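Long-range contacts in lysine/ornithine decarboxylase (Vibrio vulnificus, PDB 2PLJ), which catalyses the decarboxylation of lysine and ornithine, probably through a pyridoxal phosphate cofactor held in a beta/alpha barrel: residues R207-F213 against L247-G253; Y325-G330 against Y388-T394; G356-D360 against F396-K400. All coordinates share one frame; numbering follows the deposited sequence. Where two conformers were deposited one is given.

Interaction 1. Residues R207-F213 against L247-G253; sequences RIKGLSF and LSTLDIG
One face of the F213 ring is laid over the backbone of the opposing strand end: I252 CA stands 3.9 Å from the ring centroid in a CH-pi contact, and D251 O lies above the same face, offset toward the rim. With chi1 at 62°, the ring turns in over I252, whose CB comes 3.6 Å from F213 CZ. At the other end, a water lies in plane near the edge of the R207 guanidinium; it accepts from K209 NZ and is hydrogen-bonded to S248 OG. R207 NE and K209 NZ both form salt bridges with E167. Between these ends the strands pair in parallel: L211 N bonds to T249 O, D251 N to L211 O at 2.8 Å, and F213 N to D251 O. L211 and L247 cross at about a right angle, L211 CD2 lying 3.6 Å from L247 CD1. S212 and D251 turn their CB atoms to the other face. This is the beta-alpha-beta crossover of an alpha/beta barrel: leucines seal the sheet to its outer helices, and the inner face carries polar groups. D251 OD1 accepts G253 N in an Asx turn, which would steady the strand end beside the bound pyridoxyl-putrescine adduct.

Interaction 2. Residues Y325-G330 against Y388-T394; sequences YGSFSG and YTSATAT. With P3T ((4-{[(4-aminobutyl)amino]methyl}-5-hydroxy-6-methylpyridin-3-yl)methyl dihydrogen phosphate), chain D.
Hydrogen bonds carry most of this contact, and Y325 O takes two of them from T394. The backbone N of T394 reaches it at 2.8 Å, tilted 30° from the carbonyl plane, whereas T394 OG1, at the same distance, lies in that plane on a lone pair. The T394 hydroxyl comes to this spot because chi1 of 78° sets OG1 between the backbone N and the carbonyl carbon, and it also lies near the plane of the Y325 ring at the edge. A second polar cluster joins S329 OG and T392 OG1, 2.7 Å apart; S329 OG donates to G326 O, which also accepts S329 N and so closes the 325-330 turn. Packing is slight by comparison: A393 CB rests 3.6 Å from G326 O, and T389 CB lies 3.2 Å from S327 O. The bound adduct of pyridoxal phosphate and putrescine is met by Y388. Its OH donates to phosphate oxygen OAF at 2.6 Å, and ligand CAI sits 3.5 Å above the ring plane, over the centre, so this one side chain touches both the phosphate and the aminobutyl tail. The two loops follow strands 315-320 and 379-382, the first running into helix 330-333. S327 and S390 both touch L58 of strand 57-61, and the Y325 ring stacks on F333 of the second subunit.

Interaction 3. Residues G356-D360 against F396-K400; sequences GPTCD and FNFFK. With P3T ((4-{[(4-aminobutyl)amino]methyl}-5-hydroxy-6-methylpyridin-3-yl)methyl dihydrogen phosphate), chain E.
N397 OD1 accepts the backbone N of C359 at 3.2 Å, with the donor nearly along the C=O axis and an N-H...O angle of 161°. T358 CB lies close to the same oxygen, 3.5 Å away, so the carboxamide lies against the T358-C359 backbone. N397 holds this position from a left-handed backbone conformation, with chi1 at -108°, away from a staggered value. P357 CB stands over the centre of the F399 ring, 3.8 Å from the centroid, in a CH-pi contact; P357 O also approaches F399 CE2 at 3.2 Å. T358 CG2 meets F396 CD2 at 3.9 Å, the two side chains crossing at about a right angle. A chi1 of -158° swings the D360 carboxylate toward the ligand bound in the pocket of the second subunit. D360 OD2 lies 3.4 Å from CAJ of the ligand's aminobutyl tail, with the terminal amine NAB nearby but not in hydrogen-bonding geometry, and it is hydrogen-bonded to Y325 OH of its own chain. C359 CB approaches the ligand's ring hydroxyl oxygen OAD. K186 NZ of the second subunit binds the carbonyl oxygens of T358 and D360, pinning the loop across the dimer interface. The pocket is therefore completed from both subunits. An acidic group placed near the amine end of the tail would be expected to favour a positively charged amine there, consistent with specificity for basic amino acids.

How the interactions relate
From the N terminus, interaction 1 comes first: it closes a 33-residue loop built around helix 223-241 and joins neighbouring barrel strands, and it is complete before the others begin. The remaining contacts cross. The 325-330 loop opens, 356-360 follows it, and then 388-394 and 396-400 close the two loops in the same order, drawing together connections of the mixed-sheet domain. Interactions 2 and 3 touch, their centres about 12 Å apart, and both reach the second subunit; interaction 1 lies about 32 Å, centre to centre, from interaction 2, across the chain's centre. Interaction 2 meets the ligand of its own barrel, interaction 3 the ligand of the partner's.

Interaction 1. Residues R207-F213 against L247-G253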
loop_
_atom_site.group_PDB
_atom_site.type_symbol
_atom_site.label_atom_id
_atom_site.label_comp_id
_atom_site.label_asym_id
_atom_site.label_seq_id
_atom_site.Cartn_x
_atom_site.Cartn_y
_atom_site.Cartn_z
ATOM N N ARG A 207 -26.765 26.494 5.530
ATOM C CA ARG A 207 -27.041 26.606 4.099
ATOM C C ARG A 207 -26.747 25.298 3.368
ATOM O O ARG A 207 -25.676 24.702 3.547
ATOM C CB ARG A 207 -26.202 27.732 3.486
ATOM C CG ARG A 207 -26.269 27.795 1.948
ATOM C CD ARG A 207 -25.629 29.061 1.361
ATOM N NE ARG A 207 -25.390 28.897 -0.077
ATOM C CZ ARG A 207 -26.329 29.036 -1.016
ATOM N NH1 ARG A 207 -27.574 29.365 -0.676
ATOM N NH2 ARG A 207 -26.022 28.848 -2.296
ATOM N N ILE A 208 -27.698 24.884 2.536
ATOM C CA ILE A 208 -27.482 23.749 1.632
ATOM C C ILE A 208 -27.231 24.297 0.220
ATOM O O ILE A 208 -28.112 24.968 -0.366
ATOM C CB ILE A 208 -28.685 22.761 1.639
ATOM C CG1 ILE A 208 -28.954 22.189 3.055
ATOM C CG2 ILE A 208 -28.463 21.645 0.597
ATOM C CD1 ILE A 208 -27.757 21.513 3.733
ATOM N N LYS A 209 -26.039 24.015 -0.305
ATOM C CA LYS A 209 -25.630 24.390 -1.663
ATOM C C LYS A 209 -26.357 23.514 -2.689
ATOM O O LYS A 209 -26.792 23.996 -3.723
ATOM C CB LYS A 209 -24.119 24.221 -1.831
ATOM C CG LYS A 209 -23.604 24.760 -3.157
ATOM C CD LYS A 209 -22.086 24.636 -3.271
ATOM C CE LYS A 209 -21.585 25.237 -4.592
ATOM N NZ LYS A 209 -21.646 26.735 -4.537
ATOM N N GLY A 210 -26.521 22.229 -2.386
ATOM C CA GLY A 210 -27.172 21.348 -3.346
ATOM C C GLY A 210 -26.937 19.886 -3.013
ATOM O O GLY A 210 -26.770 19.535 -1.837
ATOM N N LEU A 211 -26.921 19.058 -4.064
ATOM C CA LEU A 211 -26.798 17.601 -3.941
ATOM C C LEU A 211 -25.556 17.096 -4.668
ATOM O O LEU A 211 -25.072 17.730 -5.615
ATOM C CB LEU A 211 -28.024 16.895 -4.533
ATOM C CG LEU A 211 -29.408 17.322 -4.032
ATOM C CD1 LEU A 211 -30.515 16.488 -4.736
ATOM C CD2 LEU A 211 -29.500 17.143 -2.540
ATOM N N SER A 212 -25.053 15.941 -4.235
ATOM C CA SER A 212 -23.936 15.311 -4.937
ATOM C C SER A 212 -24.111 13.812 -4.931
ATOM O O SER A 212 -24.876 13.262 -4.123
ATOM C CB SER A 212 -22.597 15.686 -4.294
ATOM O OG SER A 212 -22.418 15.008 -3.064
ATOM N N PHE A 213 -23.400 13.143 -5.828
ATOM C CA PHE A 213 -23.328 11.700 -5.759
ATOM C C PHE A 213 -22.032 11.263 -6.424
ATOM O O PHE A 213 -21.397 12.063 -7.139
ATOM C CB PHE A 213 -24.538 11.050 -6.447
ATOM C CG PHE A 213 -24.642 11.362 -7.932
ATOM C CD1 PHE A 213 -23.812 10.689 -8.864
ATOM C CD2 PHE A 213 -25.558 12.319 -8.392
ATOM C CE1 PHE A 213 -23.909 10.986 -10.247
ATOM C CE2 PHE A 213 -25.664 12.633 -9.749
ATOM C CZ PHE A 213 -24.869 11.960 -10.691
ATOM N N LEU A 247 -32.491 24.379 -4.250
ATOM C CA LEU A 247 -31.066 23.983 -4.333
ATOM C C LEU A 247 -30.399 24.525 -5.585
ATOM O O LEU A 247 -30.993 24.492 -6.686
ATOM C CB LEU A 247 -30.919 22.466 -4.268
ATOM C CG LEU A 247 -31.574 21.797 -3.053
ATOM C CD1 LEU A 247 -31.143 20.329 -2.981
ATOM C CD2 LEU A 247 -31.246 22.534 -1.750
ATOM N N SER A 248 -29.178 25.030 -5.425
ATOM C CA SER A 248 -28.504 25.710 -6.533
ATOM C C SER A 248 -27.592 24.818 -7.375
ATOM O O SER A 248 -27.268 25.169 -8.514
ATOM C CB SER A 248 -27.701 26.918 -6.013
ATOM O OG SER A 248 -26.516 26.495 -5.345
ATOM N N THR A 249 -27.195 23.674 -6.829
ATOM C CA THR A 249 -26.049 22.914 -7.393
ATOM C C THR A 249 -26.307 21.409 -7.419
ATOM O O THR A 249 -26.870 20.871 -6.461
ATOM C CB THR A 249 -24.781 23.192 -6.554
ATOM O OG1 THR A 249 -24.594 24.611 -6.412
ATOM C CG2 THR A 249 -23.525 22.535 -7.147
ATOM N N LEU A 250 -25.900 20.768 -8.526
ATOM C CA LEU A 250 -25.784 19.310 -8.618
ATOM C C LEU A 250 -24.347 18.981 -8.928
ATOM O O LEU A 250 -23.793 19.492 -9.910
ATOM C CB LEU A 250 -26.677 18.743 -9.732
ATOM C CG LEU A 250 -26.603 17.226 -9.823
ATOM C CD1 LEU A 250 -27.000 16.605 -8.453
ATOM C CD2 LEU A 250 -27.504 16.705 -10.957
ATOM N N ASP A 251 -23.754 18.115 -8.111
ATOM C CA ASP A 251 -22.370 17.667 -8.320
ATOM C C ASP A 251 -22.456 16.181 -8.693
ATOM O O ASP A 251 -22.899 15.377 -7.863
ATOM C CB ASP A 251 -21.612 17.889 -7.001
ATOM C CG ASP A 251 -20.208 17.299 -6.986
ATOM O OD1 ASP A 251 -19.820 16.535 -7.903
ATOM O OD2 ASP A 251 -19.503 17.630 -6.003
ATOM N N ILE A 252 -22.076 15.827 -9.926
ATOM C CA ILE A 252 -22.261 14.455 -10.442
ATOM C C ILE A 252 -21.083 13.492 -10.175
ATOM O O ILE A 252 -21.042 12.372 -10.680
ATOM C CB ILE A 252 -22.638 14.434 -11.953
ATOM C CG1 ILE A 252 -21.476 15.004 -12.804
ATOM C CG2 ILE A 252 -23.962 15.208 -12.192
ATOM C CD1 ILE A 252 -21.617 14.732 -14.297
ATOM N N GLY A 253 -20.157 13.959 -9.351
ATOM C CA GLY A 253 -19.000 13.176 -8.908
ATOM C C GLY A 253 -18.016 12.800 -10.008
ATOM O O GLY A 253 -17.891 13.509 -11.038
HETATM O O HOH W 1 -24.237 27.696 -5.635
#

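Interaction 2. Residues Y325-G330 against Y388-T394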
loop_
_atom_site.group_PDB
_atom_site.type_symbol
_atom_site.label_atom_id
_atom_site.label_comp_id
_atom_site.label_asym_id
_atom_site.label_seq_id
_atom_site.Cartn_x
_atom_site.Cartn_y
_atom_site.Cartn_z
ATOM N N TYR A 325 4.018 -3.288 -4.067
ATOM C CA TYR A 325 4.191 -2.402 -2.895
ATOM C C TYR A 325 4.591 -0.987 -3.304
ATOM O O TYR A 325 4.783 -0.098 -2.448
ATOM C CB TYR A 325 5.233 -2.998 -1.961
ATOM C CG TYR A 325 4.692 -4.188 -1.181
ATOM C CD1 TYR A 325 3.847 -3.992 -0.058
ATOM C CD2 TYR A 325 5.002 -5.503 -1.560
ATOM C CE1 TYR A 325 3.341 -5.064 0.667
ATOM C CE2 TYR A 325 4.521 -6.569 -0.818
ATOM C CZ TYR A 325 3.708 -6.341 0.304
ATOM O OH TYR A 325 3.237 -7.424 1.016
ATOM N N GLY A 326 4.692 -0.805 -4.620
ATOM C CA GLY A 326 5.114 0.458 -5.224
ATOM C C GLY A 326 4.097 0.961 -6.243
ATOM O O GLY A 326 2.912 1.135 -5.925
ATOM N N SER A 327 4.550 1.188 -7.485
ATOM C CA SER A 327 3.682 1.801 -8.501
ATOM C C SER A 327 2.562 0.896 -8.944
ATOM O O SER A 327 1.512 1.380 -9.410
ATOM C CB SER A 327 4.467 2.237 -9.751
ATOM O OG SER A 327 5.582 3.038 -9.419
ATOM N N PHE A 328 2.749 -0.423 -8.734
ATOM C CA PHE A 328 1.713 -1.411 -9.100
ATOM C C PHE A 328 0.794 -1.776 -7.956
ATOM O O PHE A 328 0.060 -2.764 -8.023
ATOM C CB PHE A 328 2.368 -2.642 -9.734
ATOM C CG PHE A 328 3.005 -2.336 -11.060
ATOM C CD1 PHE A 328 2.246 -2.340 -12.240
ATOM C CD2 PHE A 328 4.356 -1.970 -11.132
ATOM C CE1 PHE A 328 2.853 -2.024 -13.481
ATOM C CE2 PHE A 328 4.958 -1.640 -12.371
ATOM C CZ PHE A 328 4.208 -1.672 -13.540
ATOM N N SER A 329 0.827 -0.949 -6.896
ATOM C CA SER A 329 -0.051 -1.159 -5.744
ATOM C C SER A 329 -1.540 -1.140 -6.152
ATOM O O SER A 329 -2.360 -1.733 -5.442
ATOM C CB SER A 329 0.228 -0.098 -4.664
ATOM O OG SER A 329 0.077 1.232 -5.196
ATOM N N GLY A 330 -1.862 -0.465 -7.275
ATOM C CA GLY A 330 -3.228 -0.484 -7.873
ATOM C C GLY A 330 -3.719 -1.886 -8.254
ATOM O O GLY A 330 -4.914 -2.144 -8.280
ATOM N N TYR A 388 -4.132 6.224 -9.014
ATOM C CA TYR A 388 -4.168 5.163 -7.971
ATOM C C TYR A 388 -3.017 4.168 -8.190
ATOM O O TYR A 388 -3.215 2.937 -8.200
ATOM C CB TYR A 388 -5.547 4.459 -7.926
ATOM C CG TYR A 388 -6.702 5.443 -7.919
ATOM C CD1 TYR A 388 -6.967 6.230 -6.788
ATOM C CD2 TYR A 388 -7.515 5.606 -9.064
ATOM C CE1 TYR A 388 -8.028 7.131 -6.776
ATOM C CE2 TYR A 388 -8.603 6.518 -9.072
ATOM C CZ TYR A 388 -8.826 7.301 -7.930
ATOM O OH TYR A 388 -9.852 8.196 -7.910
ATOM N N THR A 389 -1.830 4.738 -8.389
ATOM C CA THR A 389 -0.593 3.948 -8.571
ATOM C C THR A 389 0.419 4.396 -7.497
ATOM O O THR A 389 0.411 3.862 -6.373
ATOM C CB THR A 389 -0.070 4.092 -10.038
ATOM O OG1 THR A 389 0.027 5.505 -10.365
ATOM C CG2 THR A 389 -1.030 3.393 -11.025
ATOM N N SER A 390 1.230 5.414 -7.810
ATOM C CA SER A 390 2.147 6.023 -6.865
ATOM C C SER A 390 1.394 6.578 -5.643
ATOM O O SER A 390 1.912 6.533 -4.515
ATOM C CB SER A 390 2.931 7.170 -7.527
ATOM O OG SER A 390 2.062 8.109 -8.121
ATOM N N ALA A 391 0.132 6.991 -5.852
ATOM C CA ALA A 391 -0.659 7.530 -4.748
ATOM C C ALA A 391 -0.813 6.494 -3.617
ATOM O O ALA A 391 -0.993 6.862 -2.459
ATOM C CB ALA A 391 -2.043 8.044 -5.232
ATOM N N THR A 392 -0.799 5.202 -3.979
ATOM C CA THR A 392 -1.041 4.140 -3.013
ATOM C C THR A 392 0.226 3.286 -2.758
ATOM O O THR A 392 0.143 2.166 -2.249
ATOM C CB THR A 392 -2.264 3.253 -3.414
ATOM O OG1 THR A 392 -2.071 2.754 -4.736
ATOM C CG2 THR A 392 -3.533 4.065 -3.337
ATOM N N ALA A 393 1.393 3.818 -3.151
ATOM C CA ALA A 393 2.666 3.141 -2.898
ATOM C C ALA A 393 2.984 3.074 -1.398
ATOM O O ALA A 393 2.496 3.928 -0.597
ATOM C CB ALA A 393 3.823 3.823 -3.680
ATOM N N THR A 394 3.846 2.097 -1.031
ATOM C CA THR A 394 4.277 1.897 0.354
ATOM C C THR A 394 5.808 2.061 0.421
ATOM O O THR A 394 6.466 2.245 -0.619
ATOM C CB THR A 394 3.942 0.487 0.862
ATOM O OG1 THR A 394 4.910 -0.451 0.324
ATOM C CG2 THR A 394 2.509 0.077 0.457
HETATM O OAE P3T D . -12.881 10.085 -11.403
HETATM P PAU P3T D . -12.464 8.956 -10.366
HETATM O OAF P3T D . -10.880 8.988 -10.125
HETATM O OAC P3T D . -12.952 7.560 -10.706
HETATM O OAP P3T D . -13.050 9.288 -8.893
HETATM C CAM P3T D . -12.630 10.558 -8.238
HETATM C CAS P3T D . -13.533 10.694 -7.004
HETATM C CAH P3T D . -14.429 11.768 -7.079
HETATM N NAO P3T D . -15.280 11.990 -6.077
HETATM C CAQ P3T D . -15.343 11.204 -5.008
HETATM C CAA P3T D . -16.387 11.513 -3.906
HETATM C CAR P3T D . -14.492 10.086 -4.883
HETATM O OAD P3T D . -14.572 9.322 -3.784
HETATM C CAT P3T D . -13.567 9.807 -5.912
HETATM C CAG P3T D . -12.659 8.714 -5.766
HETATM N NAN P3T D . -12.974 7.698 -4.975
HETATM C CAL P3T D . -12.126 6.497 -4.681
HETATM C CAK P3T D . -11.539 5.852 -5.947
HETATM C CAJ P3T D . -10.623 4.691 -5.447
HETATM C CAI P3T D . -9.968 3.963 -6.626
HETATM N NAB P3T D . -9.266 2.729 -6.198
#

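Interaction 3. Residues G356-D360 against F396-K400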
loop_
_atom_site.group_PDB
_atom_site.type_symbol
_atom_site.label_atom_id
_atom_site.label_comp_id
_atom_site.label_asym_id
_atom_site.label_seq_id
_atom_site.Cartn_x
_atom_site.Cartn_y
_atom_site.Cartn_z
ATOM N N GLY A 356 7.732 -8.239 -8.494
ATOM C CA GLY A 356 8.246 -6.995 -7.928
ATOM C C GLY A 356 9.533 -7.228 -7.122
ATOM O O GLY A 356 10.047 -8.391 -7.029
ATOM N N PRO A 357 10.065 -6.155 -6.535
ATOM C CA PRO A 357 11.361 -6.241 -5.833
ATOM C C PRO A 357 11.313 -6.796 -4.408
ATOM O O PRO A 357 12.350 -7.218 -3.880
ATOM C CB PRO A 357 11.825 -4.783 -5.793
ATOM C CG PRO A 357 10.540 -4.006 -5.704
ATOM C CD PRO A 357 9.548 -4.765 -6.566
ATOM N N THR A 358 10.151 -6.786 -3.756
ATOM C CA THR A 358 10.119 -7.231 -2.356
ATOM C C THR A 358 10.227 -8.729 -2.148
ATOM O O THR A 358 10.056 -9.511 -3.084
ATOM C CB THR A 358 8.864 -6.750 -1.598
ATOM O OG1 THR A 358 7.725 -7.499 -2.029
ATOM C CG2 THR A 358 8.671 -5.255 -1.774
ATOM N N CYS A 359 10.508 -9.126 -0.912
ATOM C CA CYS A 359 10.702 -10.567 -0.613
ATOM C C CYS A 359 9.402 -11.371 -0.511
ATOM O O CYS A 359 9.403 -12.594 -0.266
ATOM C CB CYS A 359 11.572 -10.809 0.623
ATOM S SG CYS A 359 13.366 -10.654 0.238
ATOM N N ASP A 360 8.302 -10.700 -0.777
ATOM C CA ASP A 360 6.996 -11.259 -0.627
ATOM C C ASP A 360 6.570 -12.012 -1.879
ATOM O O ASP A 360 6.616 -11.484 -2.985
ATOM C CB ASP A 360 6.036 -10.107 -0.375
ATOM C CG ASP A 360 4.783 -10.547 0.290
ATOM O OD1 ASP A 360 4.337 -11.695 0.038
ATOM O OD2 ASP A 360 4.266 -9.739 1.091
ATOM N N PHE A 396 7.499 -0.581 1.930
ATOM C CA PHE A 396 7.763 -1.912 2.450
ATOM C C PHE A 396 9.144 -2.372 2.023
ATOM O O PHE A 396 9.565 -2.104 0.889
ATOM C CB PHE A 396 6.733 -2.890 1.903
ATOM C CG PHE A 396 6.847 -4.266 2.499
ATOM C CD1 PHE A 396 6.969 -4.425 3.902
ATOM C CD2 PHE A 396 6.793 -5.401 1.678
ATOM C CE1 PHE A 396 7.064 -5.712 4.486
ATOM C CE2 PHE A 396 6.870 -6.713 2.259
ATOM C CZ PHE A 396 7.001 -6.854 3.660
ATOM N N ASN A 397 9.849 -3.023 2.959
ATOM C CA ASN A 397 11.247 -3.455 2.769
ATOM C C ASN A 397 12.212 -2.264 2.647
ATOM O O ASN A 397 13.407 -2.472 2.441
ATOM C CB ASN A 397 11.392 -4.300 1.497
ATOM C CG ASN A 397 11.633 -5.762 1.756
ATOM O OD1 ASN A 397 11.198 -6.594 0.971
ATOM N ND2 ASN A 397 12.420 -6.087 2.798
ATOM N N PHE A 398 11.710 -1.029 2.755
ATOM C CA PHE A 398 12.492 0.174 2.423
ATOM C C PHE A 398 13.000 0.223 0.961
ATOM O O PHE A 398 13.965 0.933 0.656
ATOM C CB PHE A 398 13.676 0.390 3.396
ATOM C CG PHE A 398 13.275 0.660 4.824
ATOM C CD1 PHE A 398 12.015 1.183 5.128
ATOM C CD2 PHE A 398 14.181 0.419 5.871
ATOM C CE1 PHE A 398 11.649 1.463 6.464
ATOM C CE2 PHE A 398 13.817 0.696 7.200
ATOM C CZ PHE A 398 12.557 1.228 7.490
ATOM N N PHE A 399 12.362 -0.498 0.040
ATOM C CA PHE A 399 12.731 -0.278 -1.358
ATOM C C PHE A 399 12.369 1.149 -1.752
ATOM O O PHE A 399 11.314 1.645 -1.346
ATOM C CB PHE A 399 12.051 -1.268 -2.314
ATOM C CG PHE A 399 12.837 -2.506 -2.522
ATOM C CD1 PHE A 399 13.963 -2.490 -3.351
ATOM C CD2 PHE A 399 12.513 -3.677 -1.840
ATOM C CE1 PHE A 399 14.740 -3.634 -3.527
ATOM C CE2 PHE A 399 13.286 -4.840 -2.002
ATOM C CZ PHE A 399 14.404 -4.811 -2.852
ATOM N N LYS A 400 13.241 1.801 -2.522
ATOM C CA LYS A 400 13.008 3.192 -2.973
ATOM C C LYS A 400 11.783 3.240 -3.889
ATOM O O LYS A 400 11.563 2.319 -4.700
ATOM C CB LYS A 400 14.283 3.729 -3.659
ATOM C CG LYS A 400 14.141 5.002 -4.504
ATOM C CD LYS A 400 14.033 4.655 -6.027
ATOM C CE LYS A 400 14.163 5.876 -6.945
ATOM N NZ LYS A 400 13.635 5.563 -8.325
HETATM O OAE P3T E . 9.032 -14.736 10.558
HETATM P PAU P3T E . 8.202 -14.124 9.331
HETATM O OAF P3T E . 7.893 -12.597 9.693
HETATM O OAC P3T E . 6.975 -14.950 8.919
HETATM O OAP P3T E . 9.079 -14.104 8.053
HETATM C CAM P3T E . 10.318 -13.241 8.058
HETATM C CAS P3T E . 11.115 -13.569 6.791
HETATM C CAH P3T E . 12.347 -14.209 7.009
HETATM N NAO P3T E . 13.110 -14.551 5.982
HETATM C CAQ P3T E . 12.787 -14.326 4.698
HETATM C CAA P3T E . 13.720 -14.759 3.540
HETATM C CAR P3T E . 11.561 -13.683 4.416
HETATM O OAD P3T E . 11.219 -13.454 3.147
HETATM C CAT P3T E . 10.700 -13.311 5.476
HETATM C CAG P3T E . 9.483 -12.629 5.168
HETATM N NAN P3T E . 8.897 -12.806 3.977
HETATM C CAL P3T E . 7.642 -12.146 3.475
HETATM C CAK P3T E . 6.528 -12.032 4.516
HETATM C CAJ P3T E . 5.337 -11.247 3.906
HETATM C CAI P3T E . 4.135 -11.213 4.875
HETATM N NAB P3T E . 2.960 -10.576 4.233
#